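Local coordinates for probable glutamine synthetase (Pseudomonas aeruginosa, PDB 4HPP), which is a probable glutamine synthetase that binds magnesium and glutamic acid in its catalytic domain, at residues F12-L17 and C39-A44; L96-T99 and W104-C107; P140-A145 and S149-R154; A272-L277 and F333-A338; L280-A285 and L289-H294. All coordinates share one frame; numbering follows the deposited sequence.

Contact 1 of 5, residues F12-L17 and C39-A44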
# COMPACT_ATOMS: atom_id res chain seq x y z
N PHE A 12 32.59 -7.39 -20.23
CA PHE A 12 33.82 -6.79 -20.72
C PHE A 12 33.47 -5.32 -21.12
O PHE A 12 32.56 -5.08 -21.93
CB PHE A 12 34.38 -7.52 -21.96
CG PHE A 12 34.68 -8.98 -21.76
CD1 PHE A 12 34.92 -9.52 -20.48
CD2 PHE A 12 34.75 -9.84 -22.87
CE1 PHE A 12 35.21 -10.87 -20.31
CE2 PHE A 12 35.04 -11.23 -22.70
CZ PHE A 12 35.25 -11.73 -21.42
N VAL A 13 34.21 -4.37 -20.54
CA VAL A 13 34.02 -2.96 -20.80
C VAL A 13 35.19 -2.23 -21.43
O VAL A 13 36.36 -2.64 -21.30
CB VAL A 13 33.60 -2.23 -19.53
CG1 VAL A 13 32.36 -2.87 -18.95
CG2 VAL A 13 34.71 -2.23 -18.49
N THR A 14 34.88 -1.12 -22.09
CA THR A 14 35.88 -0.15 -22.49
C THR A 14 35.27 1.18 -22.18
O THR A 14 34.03 1.30 -22.17
CB THR A 14 36.20 -0.22 -23.98
OG1 THR A 14 37.27 0.68 -24.30
CG2 THR A 14 34.93 -0.01 -24.79
N THR A 15 36.11 2.16 -21.88
CA THR A 15 35.62 3.50 -21.61
C THR A 15 36.04 4.33 -22.82
O THR A 15 37.23 4.43 -23.10
CB THR A 15 36.18 4.03 -20.29
OG1 THR A 15 35.71 3.17 -19.26
CG2 THR A 15 35.77 5.49 -20.01
N ASP A 16 35.07 4.86 -23.57
CA ASP A 16 35.40 5.43 -24.86
C ASP A 16 35.80 6.86 -24.70
O ASP A 16 35.91 7.34 -23.57
CB ASP A 16 34.30 5.24 -25.90
CG ASP A 16 33.04 5.95 -25.54
OD1 ASP A 16 31.95 5.55 -26.01
OD2 ASP A 16 33.16 6.92 -24.78
N LEU A 17 36.02 7.51 -25.84
CA LEU A 17 36.68 8.82 -25.86
C LEU A 17 35.67 9.85 -25.41
O LEU A 17 36.00 11.05 -25.07
CB LEU A 17 37.21 9.15 -27.26
CG LEU A 17 38.15 8.11 -27.83
CD1 LEU A 17 38.42 8.52 -29.25
CD2 LEU A 17 39.42 8.01 -27.02
N CYS A 39 35.49 -10.28 -26.57
CA CYS A 39 34.21 -10.16 -27.29
C CYS A 39 34.34 -9.21 -28.45
O CYS A 39 35.20 -8.32 -28.43
CB CYS A 39 33.11 -9.62 -26.37
SG CYS A 39 33.29 -7.89 -25.83
N GLY A 40 33.45 -9.34 -29.43
CA GLY A 40 33.45 -8.43 -30.57
C GLY A 40 33.24 -6.96 -30.18
O GLY A 40 32.77 -6.65 -29.10
N TRP A 41 33.65 -6.04 -31.04
CA TRP A 41 33.38 -4.61 -30.83
C TRP A 41 33.52 -3.95 -32.16
O TRP A 41 34.18 -4.48 -33.05
CB TRP A 41 34.38 -4.05 -29.82
CG TRP A 41 33.95 -2.76 -29.22
CD1 TRP A 41 34.54 -1.50 -29.39
CD2 TRP A 41 32.77 -2.52 -28.38
NE1 TRP A 41 33.82 -0.54 -28.69
CE2 TRP A 41 32.76 -1.10 -28.06
CE3 TRP A 41 31.78 -3.33 -27.86
CZ2 TRP A 41 31.79 -0.54 -27.25
CZ3 TRP A 41 30.82 -2.75 -27.04
CH2 TRP A 41 30.81 -1.40 -26.76
N VAL A 42 32.89 -2.80 -32.34
CA VAL A 42 32.77 -2.16 -33.69
C VAL A 42 33.59 -0.86 -33.59
O VAL A 42 33.39 -0.09 -32.66
CB VAL A 42 31.27 -1.92 -34.04
CG1 VAL A 42 31.07 -1.03 -35.26
CG2 VAL A 42 30.56 -3.26 -34.24
N PRO A 43 34.57 -0.63 -34.51
CA PRO A 43 35.43 0.56 -34.41
C PRO A 43 34.65 1.88 -34.43
O PRO A 43 35.04 2.85 -33.74
CB PRO A 43 36.29 0.47 -35.67
CG PRO A 43 36.24 -0.96 -36.08
CD PRO A 43 34.82 -1.35 -35.77
N ALA A 44 33.55 1.91 -35.18
CA ALA A 44 32.75 3.12 -35.33
C ALA A 44 32.10 3.61 -34.02
O ALA A 44 31.66 4.78 -33.95
CB ALA A 44 31.71 2.98 -36.45
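Inside the rolled five-stranded sheet of the glutamine synthetase N-terminal domain, Phe-12 meets Cys-39 and Thr-14 meets Trp-41, although strands 66-78 and 89-97 come between the two strands in sheet order. The contact illustrates how curling lets non-neighbouring strands pack through their side chains. The CA atoms of Phe-12 and Cys-39 are 7.4 Å apart, while those of Thr-14 and Trp-41 have opened to 9.8 Å. At the narrower end Cys-39 SG sits at the edge of the phenyl ring, 3.8 Å from Phe-12 CD2, in a sulfur-aromatic contact 82° off the ring normal. Cys-39 N approaches the same edge. At the wider end the methyl does the work: with OG1 of Thr-14 anti to its own N (chi1 -175°), CG2 is sent to the indole, where it comes within 4.0 Å of Trp-41 CZ2, obliquely and displaced toward the rim. All four residues are buried. Leu-68 of strand 66-78 touches both Thr-14 and Cys-39, Leu-92 and Leu-96 of strand 89-97 pack on Phe-12 and Trp-41 respectively, and Arg-22 and Arg-24 bring strand 21-27 against the indole.

Contact 2 of 5, residues L96-T99 and W104-C107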
# COMPACT_ATOMS: atom_id res chain seq x y z
N LEU A 96 41.15 -2.72 -26.74
CA LEU A 96 40.71 -2.96 -28.12
C LEU A 96 41.86 -3.27 -29.06
O LEU A 96 42.87 -2.55 -29.10
CB LEU A 96 39.97 -1.73 -28.65
CG LEU A 96 38.66 -1.36 -27.97
CD1 LEU A 96 38.10 -0.05 -28.52
CD2 LEU A 96 37.62 -2.44 -28.18
N VAL A 97 41.69 -4.33 -29.84
CA VAL A 97 42.76 -4.84 -30.72
C VAL A 97 42.12 -5.32 -32.01
O VAL A 97 40.95 -5.64 -31.98
CB VAL A 97 43.55 -5.98 -30.04
CG1 VAL A 97 44.11 -5.49 -28.73
CG2 VAL A 97 42.68 -7.21 -29.78
N GLU A 98 42.88 -5.35 -33.11
CA GLU A 98 42.38 -5.90 -34.41
C GLU A 98 42.33 -7.42 -34.29
O GLU A 98 42.82 -7.94 -33.29
CB GLU A 98 43.27 -5.41 -35.56
CG GLU A 98 42.88 -4.00 -36.07
CD GLU A 98 44.02 -2.96 -35.98
OE1 GLU A 98 45.21 -3.35 -35.92
OE2 GLU A 98 43.74 -1.73 -35.96
N THR A 99 41.72 -8.16 -35.24
CA THR A 99 41.39 -9.62 -34.96
C THR A 99 42.57 -10.60 -34.71
O THR A 99 42.38 -11.66 -34.10
CB THR A 99 40.39 -10.28 -35.97
OG1 THR A 99 40.70 -9.90 -37.32
CG2 THR A 99 38.96 -9.90 -35.67
N TRP A 104 44.97 -1.69 -31.22
CA TRP A 104 44.22 -0.71 -32.00
C TRP A 104 44.57 0.66 -31.55
O TRP A 104 44.31 1.00 -30.42
CB TRP A 104 42.71 -0.89 -31.83
CG TRP A 104 41.87 -0.07 -32.80
CD1 TRP A 104 42.02 0.03 -34.20
CD2 TRP A 104 40.69 0.74 -32.50
NE1 TRP A 104 41.05 0.83 -34.75
CE2 TRP A 104 40.22 1.30 -33.77
CE3 TRP A 104 39.99 1.04 -31.35
CZ2 TRP A 104 39.11 2.12 -33.84
CZ3 TRP A 104 38.87 1.87 -31.44
CH2 TRP A 104 38.44 2.39 -32.66
N PRO A 105 45.13 1.49 -32.46
CA PRO A 105 45.56 2.87 -32.16
C PRO A 105 44.52 3.81 -31.52
O PRO A 105 44.89 4.77 -30.82
CB PRO A 105 46.00 3.42 -33.56
CG PRO A 105 45.50 2.43 -34.57
CD PRO A 105 45.51 1.11 -33.83
N ALA A 106 43.23 3.59 -31.76
CA ALA A 106 42.28 4.50 -31.13
C ALA A 106 41.77 4.06 -29.72
O ALA A 106 40.85 4.68 -29.15
CB ALA A 106 41.15 4.86 -32.08
N CYS A 107 42.41 3.02 -29.14
CA CYS A 107 42.10 2.57 -27.76
C CYS A 107 42.75 3.43 -26.65
O CYS A 107 44.00 3.54 -26.57
CB CYS A 107 42.48 1.11 -27.54
SG CYS A 107 42.19 0.58 -25.82
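Leu-96 is held by Trp-104 and Cys-107 near the end of strand 89-97, where a type I beta turn, Trp-104 to Cys-107, leads into helix 108-121. This is a compact strand-loop-helix junction in which both backbone polar atoms of one residue are used. Leu-96 O accepts from Trp-104 N at 3.1 Å, and Leu-96 N donates to Cys-107 SG at 3.6 Å along a nearly straight line (172°). The leucine side chain runs beside the indole in the same direction, bringing CD1 to 3.6 Å from Trp-104 CE3. One layer out, Cys-107 N closes the turn onto Trp-104 O, and Cys-107 occupies the N-cap of the helix. Its sulfur, swung across from the amide nitrogen (chi1 177°), caps a helix backbone N while receiving Leu-96 N, tying strand end to helix start through one atom. The CB of Ala-106 lies over one face of the indole, displaced toward the rim, and Trp-60 meets the same ring with planes about 60° apart. The five-membered end of the indole faces an acid: Glu-98 OE2 lies in the ring plane 3.0 Å from Trp-104 CD1, its carboxylate turned 85° from the ring.

Contact 3 of 5, residues P140-A145 and S149-R154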
# COMPACT_ATOMS: atom_id res chain seq x y z
N PRO A 140 15.12 11.23 0.27
CA PRO A 140 13.92 11.72 0.96
C PRO A 140 14.29 12.92 1.84
O PRO A 140 15.41 13.45 1.77
CB PRO A 140 13.49 10.51 1.81
CG PRO A 140 14.74 9.67 2.01
CD PRO A 140 15.66 9.96 0.84
N GLY A 141 13.33 13.39 2.63
CA GLY A 141 13.59 14.40 3.65
C GLY A 141 13.47 15.82 3.18
O GLY A 141 13.05 16.10 2.05
N GLU A 142 13.87 16.71 4.09
CA GLU A 142 13.81 18.18 3.94
C GLU A 142 14.55 18.75 2.69
O GLU A 142 15.22 17.99 1.97
CB GLU A 142 14.39 18.83 5.21
CG GLU A 142 14.59 17.92 6.43
CD GLU A 142 15.51 18.55 7.49
OE1 GLU A 142 15.02 19.42 8.21
OE2 GLU A 142 16.72 18.21 7.61
N ARG A 143 14.43 20.07 2.44
CA ARG A 143 15.44 20.80 1.67
C ARG A 143 16.87 20.31 2.08
O ARG A 143 17.05 19.84 3.22
CB ARG A 143 15.30 22.33 1.86
CG ARG A 143 14.10 22.97 1.15
CD ARG A 143 12.92 23.13 2.12
NE ARG A 143 11.60 23.05 1.48
CZ ARG A 143 10.44 22.83 2.13
NH1 ARG A 143 10.41 22.66 3.45
NH2 ARG A 143 9.31 22.77 1.45
N PRO A 144 17.89 20.39 1.16
CA PRO A 144 19.28 19.99 1.49
C PRO A 144 19.81 20.80 2.64
O PRO A 144 19.44 21.97 2.78
CB PRO A 144 20.08 20.32 0.23
CG PRO A 144 19.10 20.91 -0.75
CD PRO A 144 17.72 20.72 -0.28
N ALA A 145 20.63 20.21 3.49
CA ALA A 145 21.18 21.01 4.58
C ALA A 145 22.46 21.75 4.14
O ALA A 145 22.96 21.59 2.99
CB ALA A 145 21.44 20.16 5.81
N SER A 149 28.05 19.66 5.96
CA SER A 149 27.49 19.54 7.29
C SER A 149 27.12 18.11 7.64
O SER A 149 26.81 17.30 6.73
CB SER A 149 26.31 20.53 7.52
OG SER A 149 25.17 20.22 6.73
N LEU A 150 27.19 17.79 8.94
CA LEU A 150 26.88 16.42 9.44
C LEU A 150 25.47 16.08 8.97
O LEU A 150 25.21 14.96 8.52
CB LEU A 150 26.98 16.29 11.00
CG LEU A 150 26.85 14.86 11.61
CD1 LEU A 150 27.75 13.86 10.90
CD2 LEU A 150 27.17 14.83 13.09
N GLN A 151 24.58 17.06 9.00
CA GLN A 151 23.23 16.78 8.58
C GLN A 151 23.16 16.36 7.16
O GLN A 151 22.34 15.46 6.81
CB GLN A 151 22.28 17.91 8.92
CG GLN A 151 21.84 17.92 10.37
CD GLN A 151 20.61 18.79 10.48
OE1 GLN A 151 20.72 19.98 10.33
NE2 GLN A 151 19.44 18.19 10.69
N ALA A 152 24.04 16.92 6.32
CA ALA A 152 23.98 16.57 4.88
C ALA A 152 24.50 15.18 4.68
O ALA A 152 23.99 14.46 3.83
CB ALA A 152 24.73 17.54 3.97
N GLN A 153 25.51 14.78 5.46
CA GLN A 153 25.96 13.40 5.38
C GLN A 153 24.83 12.46 5.89
O GLN A 153 24.51 11.46 5.24
CB GLN A 153 27.30 13.22 6.10
CG GLN A 153 27.72 11.76 6.16
CD GLN A 153 29.19 11.48 5.93
OE1 GLN A 153 29.98 12.36 5.53
NE2 GLN A 153 29.57 10.24 6.20
N ARG A 154 24.18 12.82 7.01
CA ARG A 154 23.07 12.03 7.52
C ARG A 154 21.91 11.91 6.59
O ARG A 154 21.24 10.85 6.61
CB ARG A 154 22.58 12.59 8.83
CG ARG A 154 23.63 12.41 9.91
CD ARG A 154 24.38 11.06 9.86
NE ARG A 154 23.60 10.02 10.52
CZ ARG A 154 24.12 8.84 10.90
NH1 ARG A 154 25.40 8.49 10.62
NH2 ARG A 154 23.35 7.97 11.56
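Ala-145 sets its methyl against the first turn of helix 150-155, over the CB of Gln-151 and beside the hydroxyl of Ser-149. Ala-145 CB is 3.9 Å from Gln-151 CB and 3.8 Å from Ser-149 OG, and it also nears the backbone at Ala-152 N, 4.2 Å away. The case is instructive because a single methyl carries most of a contact between a loop and a helix start. Ser-149 stands at the N-cap. Its carbonyl O takes Gln-153 N at 3.1 Å and, more weakly, Ala-152 N, thereby starting the helix, whereas its OG is hydrogen-bonded back to Ala-146 O within the connecting loop. Farther along, the side chains of Glu-142 and Gln-151 cross at about a right angle, with carboxylate and amide planes 57° apart. Glu-142 OE2 remains 4.1 Å from Gln-151 NE2, an approach of polar groups without a tight bond. CG of the glutamate almost eclipses the backbone N (chi1 -14°), which makes the placement of this carboxylate doubtful. The loop backbone has its own support, since Arg-184 hydrogen-bonds to Glu-142 O through NH2, and on this loop side a calcium ion lies about 5 Å from the side chain of Ala-145. On the helix side, Arg-154 forms a salt bridge with Glu-211 of a neighbouring subunit. The chemistry thus implies a light, mainly van der Waals closure of the loop on its helix, with the stronger polar bonds made within the helix start or to partners beyond the two segments.

Contact 4 of 5, residues A272-L277 and F333-A338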
# COMPACT_ATOMS: atom_id res chain seq x y z
N ALA A 272 52.71 24.41 -20.02
CA ALA A 272 52.87 24.97 -21.36
C ALA A 272 51.82 24.42 -22.31
O ALA A 272 51.34 25.14 -23.21
CB ALA A 272 54.24 24.69 -21.88
N HIS A 273 51.42 23.17 -22.04
CA HIS A 273 50.40 22.51 -22.83
C HIS A 273 49.00 22.58 -22.31
O HIS A 273 48.07 22.18 -23.00
CB HIS A 273 50.78 21.05 -23.05
CG HIS A 273 52.04 20.88 -23.86
ND1 HIS A 273 52.09 21.11 -25.20
CD2 HIS A 273 53.34 20.54 -23.47
CE1 HIS A 273 53.34 20.90 -25.63
NE2 HIS A 273 54.10 20.55 -24.58
N LEU A 274 48.79 23.11 -21.11
CA LEU A 274 47.40 23.14 -20.58
C LEU A 274 46.30 23.59 -21.55
O LEU A 274 45.22 22.99 -21.52
CB LEU A 274 47.26 23.89 -19.22
CG LEU A 274 46.95 22.96 -18.04
CD1 LEU A 274 47.08 23.69 -16.72
CD2 LEU A 274 45.56 22.36 -18.18
N PRO A 275 46.52 24.66 -22.37
CA PRO A 275 45.32 25.03 -23.17
C PRO A 275 44.89 23.91 -24.11
O PRO A 275 43.71 23.85 -24.45
CB PRO A 275 45.73 26.33 -23.94
CG PRO A 275 46.84 26.91 -23.10
CD PRO A 275 47.54 25.74 -22.38
N ALA A 276 45.81 23.02 -24.47
CA ALA A 276 45.46 21.85 -25.28
C ALA A 276 44.86 20.74 -24.41
O ALA A 276 43.93 20.01 -24.83
CB ALA A 276 46.70 21.32 -26.02
N LEU A 277 45.43 20.59 -23.20
CA LEU A 277 45.06 19.48 -22.34
C LEU A 277 43.60 19.63 -21.97
O LEU A 277 42.94 18.64 -21.61
CB LEU A 277 45.88 19.43 -21.08
CG LEU A 277 47.33 19.02 -21.17
CD1 LEU A 277 47.99 19.15 -19.79
CD2 LEU A 277 47.43 17.63 -21.75
N PHE A 333 46.26 18.46 -10.56
CA PHE A 333 45.67 19.05 -11.78
C PHE A 333 44.15 19.23 -11.58
O PHE A 333 43.46 18.32 -11.11
CB PHE A 333 45.98 18.12 -12.99
CG PHE A 333 45.44 18.59 -14.34
CD1 PHE A 333 44.09 18.42 -14.67
CD2 PHE A 333 46.31 19.14 -15.30
CE1 PHE A 333 43.59 18.84 -15.91
CE2 PHE A 333 45.82 19.55 -16.54
CZ PHE A 333 44.47 19.39 -16.84
N ARG A 334 43.62 20.39 -11.95
CA ARG A 334 42.30 20.76 -11.46
C ARG A 334 41.28 20.99 -12.55
O ARG A 334 40.08 20.81 -12.30
CB ARG A 334 42.37 21.96 -10.50
CG ARG A 334 43.30 21.71 -9.34
CD ARG A 334 43.29 22.78 -8.27
NE ARG A 334 42.25 22.55 -7.27
CZ ARG A 334 41.18 23.32 -7.15
NH1 ARG A 334 40.26 23.05 -6.21
NH2 ARG A 334 41.04 24.37 -7.97
N PRO A 335 41.74 21.38 -13.77
CA PRO A 335 40.72 21.61 -14.81
C PRO A 335 40.26 20.30 -15.48
O PRO A 335 40.46 20.03 -16.68
CB PRO A 335 41.39 22.63 -15.75
CG PRO A 335 42.76 22.89 -15.18
CD PRO A 335 43.08 21.77 -14.23
N MET A 336 39.63 19.47 -14.65
CA MET A 336 39.25 18.14 -15.08
C MET A 336 37.89 17.86 -14.52
O MET A 336 37.56 18.40 -13.46
CB MET A 336 40.27 17.12 -14.63
CG MET A 336 40.03 15.78 -15.28
SD MET A 336 41.14 14.48 -14.69
CE MET A 336 42.63 14.72 -15.72
N ASP A 337 37.08 17.11 -15.26
CA ASP A 337 35.71 16.79 -14.86
C ASP A 337 35.36 15.35 -15.24
O ASP A 337 36.21 14.63 -15.85
CB ASP A 337 34.70 17.83 -15.36
CG ASP A 337 34.63 17.94 -16.87
OD1 ASP A 337 34.83 19.06 -17.40
OD2 ASP A 337 34.33 16.94 -17.55
N ALA A 338 34.18 14.87 -14.84
CA ALA A 338 33.86 13.43 -15.07
C ALA A 338 33.35 13.08 -16.48
O ALA A 338 33.05 11.90 -16.75
CB ALA A 338 32.92 12.93 -14.02
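His-273 O is gripped by two backbone donors, Ala-276 N at 2.8 Å and Leu-277 N at 3.1 Å, which reach it from opposite faces of its carbonyl plane. The double grip marks a kink in helix 261-281: Pro-275 has no N-H to give, and Ala-276 bonds three residues back. Around this kink Leu-274 and Leu-277 turn toward strand 330-336, where Phe-333 receives them both. It is a good example of a helix packed on a sheet of the catalytic domain largely through one aromatic ring. The side chains of Leu-274 and Phe-333 run antiparallel alongside one another, so that the branch methyl CD2 of Leu-274 ends 3.3 Å from Phe-333 CE2, a close approach, and almost as near CZ. Leu-277 CD1 arrives obliquely at Phe-333 CE2, at 3.9 Å. The phenylalanine extends to the helix because its CG is trans to the amide nitrogen (chi1 180°). Pro-335, at the chain corner, places its CD 3.4 Å above one face of the Phe-333 ring, displaced toward the rim, while its CG also touches the leucine methyl, 4.1 Å from Leu-274 CD2. Pro-335 is itself the centre of an inverse gamma turn, closed by a weak bond from Met-336 N to Arg-334 O. Strand 235-243 pairs with Phe-333 and Met-336, and helix 342-358 packs on Leu-277. The chemistry between the segments is wholly apolar and buried, which implies that hydrophobic packing seats the strand on the helix, while Arg-334, which takes no part in this packing, belongs to the pocket of the bound glutamic acid.

Contact 5 of 5, residues L280-A285 and L289-H294. With GLU (glutamic acid), chain D.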
# COMPACT_ATOMS: atom_id res chain seq x y z
N LEU A 280 41.15 17.60 -23.72
CA LEU A 280 41.16 16.19 -23.31
C LEU A 280 40.85 16.00 -21.81
O LEU A 280 40.52 14.88 -21.40
CB LEU A 280 42.49 15.48 -23.68
CG LEU A 280 43.03 15.58 -25.13
CD1 LEU A 280 44.53 15.80 -25.18
CD2 LEU A 280 42.66 14.43 -26.04
N THR A 281 40.92 17.05 -21.00
CA THR A 281 40.58 16.91 -19.56
C THR A 281 39.32 17.70 -19.16
O THR A 281 38.81 17.53 -18.04
CB THR A 281 41.72 17.34 -18.66
OG1 THR A 281 41.82 18.77 -18.73
CG2 THR A 281 43.07 16.71 -19.07
N ALA A 282 38.86 18.60 -20.03
CA ALA A 282 37.52 19.22 -19.90
C ALA A 282 36.84 19.14 -21.27
O ALA A 282 36.62 20.17 -21.90
CB ALA A 282 37.63 20.66 -19.41
N PRO A 283 36.49 17.92 -21.72
CA PRO A 283 36.33 17.62 -23.12
C PRO A 283 34.93 17.72 -23.61
O PRO A 283 34.66 17.28 -24.71
CB PRO A 283 36.71 16.14 -23.19
CG PRO A 283 36.54 15.62 -21.80
CD PRO A 283 36.11 16.76 -20.92
N THR A 284 34.01 18.24 -22.81
CA THR A 284 32.67 18.35 -23.38
C THR A 284 32.22 19.79 -23.41
O THR A 284 32.76 20.65 -22.69
CB THR A 284 31.59 17.52 -22.65
OG1 THR A 284 31.54 17.93 -21.29
CG2 THR A 284 31.90 16.03 -22.72
N ALA A 285 31.20 20.04 -24.23
CA ALA A 285 30.63 21.39 -24.35
C ALA A 285 30.22 21.94 -22.96
O ALA A 285 30.51 23.11 -22.65
CB ALA A 285 29.45 21.38 -25.34
N LEU A 289 31.00 25.62 -18.98
CA LEU A 289 30.20 26.28 -17.93
C LEU A 289 30.88 26.17 -16.56
O LEU A 289 30.59 26.96 -15.67
CB LEU A 289 28.77 25.71 -17.83
CG LEU A 289 28.13 25.31 -19.16
CD1 LEU A 289 26.90 24.46 -18.96
CD2 LEU A 289 27.78 26.58 -19.98
N ARG A 290 31.76 25.17 -16.40
CA ARG A 290 32.55 24.95 -15.17
C ARG A 290 33.91 25.70 -15.17
O ARG A 290 34.26 26.42 -14.19
CB ARG A 290 32.73 23.43 -14.91
CG ARG A 290 33.88 23.09 -13.97
CD ARG A 290 33.89 21.62 -13.51
NE ARG A 290 34.92 21.49 -12.50
CZ ARG A 290 36.24 21.36 -12.73
NH1 ARG A 290 37.07 21.30 -11.70
NH2 ARG A 290 36.72 21.26 -13.96
N LEU A 291 34.67 25.56 -16.28
CA LEU A 291 36.01 26.20 -16.40
C LEU A 291 36.03 27.74 -16.48
O LEU A 291 36.92 28.40 -15.90
CB LEU A 291 36.78 25.63 -17.60
CG LEU A 291 37.55 24.33 -17.61
CD1 LEU A 291 38.71 24.62 -18.55
CD2 LEU A 291 38.06 23.90 -16.23
N LYS A 292 35.08 28.31 -17.22
CA LYS A 292 34.86 29.75 -17.22
C LYS A 292 33.43 29.93 -16.71
O LYS A 292 32.52 30.11 -17.52
CB LYS A 292 35.05 30.34 -18.63
N PRO A 293 33.22 29.85 -15.35
CA PRO A 293 31.82 29.87 -14.85
C PRO A 293 31.11 31.25 -14.95
O PRO A 293 30.03 31.34 -15.55
CB PRO A 293 31.95 29.37 -13.38
CG PRO A 293 33.42 29.32 -13.06
CD PRO A 293 34.20 29.88 -14.24
N HIS A 294 31.74 32.29 -14.40
CA HIS A 294 31.18 33.66 -14.36
C HIS A 294 31.70 34.59 -15.47
O HIS A 294 32.78 34.35 -16.05
CB HIS A 294 31.33 34.28 -12.95
CG HIS A 294 30.34 33.73 -11.92
ND1 HIS A 294 29.01 34.01 -11.96
CD2 HIS A 294 30.53 32.91 -10.80
CE1 HIS A 294 28.39 33.40 -10.93
NE2 HIS A 294 29.31 32.73 -10.22
N GLU D . 33.66 21.64 -6.95
CA GLU D . 35.01 22.21 -7.33
C GLU D . 35.49 21.92 -8.77
O GLU D . 34.74 22.02 -9.73
CB GLU D . 36.07 21.74 -6.34
CG GLU D . 35.93 22.35 -4.97
CD GLU D . 36.84 21.70 -3.98
OE1 GLU D . 37.75 22.41 -3.52
OE2 GLU D . 36.67 20.50 -3.68
OXT GLU D . 36.65 21.56 -9.02
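Ala-282 and Leu-291 face each other where the chain leaves helix 261-281 and, after a short loop, forms the short helix 288-291 at the glutamic acid pocket of the catalytic domain. The alanine methyl points at the branch point of the leucine, with Ala-282 CB 4.1 Å from Leu-291 CG and the leucine CD1 hardly farther off. Toward the loop the segments approach through backbone, Ala-285 O coming within 4.5 Å of Leu-289 N, and the Leu-289 side chain packs on Asp-432 and Cys-436 of helix 432-439. Arg-290, next to Leu-291 in the chain, carries the ligand contact, and it leaves the same short helix in a different direction from Leu-291. Its chain is extended from CG to NE, and a bend at the last torsion (chi4 -81°) turns the guanidinium so that its NE-NH1 edge lies against the alpha-carboxylate of glutamic acid, whose C is in the guanidinium plane. Two donors thus meet two oxygens side-on, which would fix the rotation of that alpha-carboxylate: Arg-290 NE donates to O of glutamic acid at 2.8 Å (154°), and NH1 adds a weak, longer bond to that oxygen. NH1 has a further partner in the protein, Arg-334 O. Glu-133, Thr-232 and His-236 also hydrogen-bond to the ligand, and Leu-291 packs on Pro-335. The second arm of the fork is the shorter, with Arg-290 NH1 2.7 Å from OXT of glutamic acid at an N-H...O angle of 162°.

How the contacts relate
Following the chain from its N terminus, contact 1 closes the first loop, joining strands 9-15 and 39-41 of the N-terminal sheet. Contact 2 follows in series and closes a short connection from strand 89-97 of that sheet to helix 108-121; the two touch through Trp-41 and Leu-96. Contact 3 closes a small surface loop on the opposite side of the chain's centre from contact 2, about 46 Å away between centres. Contact 4 spans a long loop between helix 261-281 and strand 330-336, and contact 5 is nested inside it. These last two share helix 261-281, and Pro-335 O lies 2.8 Å from Thr-281 OG1, probably hydrogen-bonded, near the glutamic acid pocket.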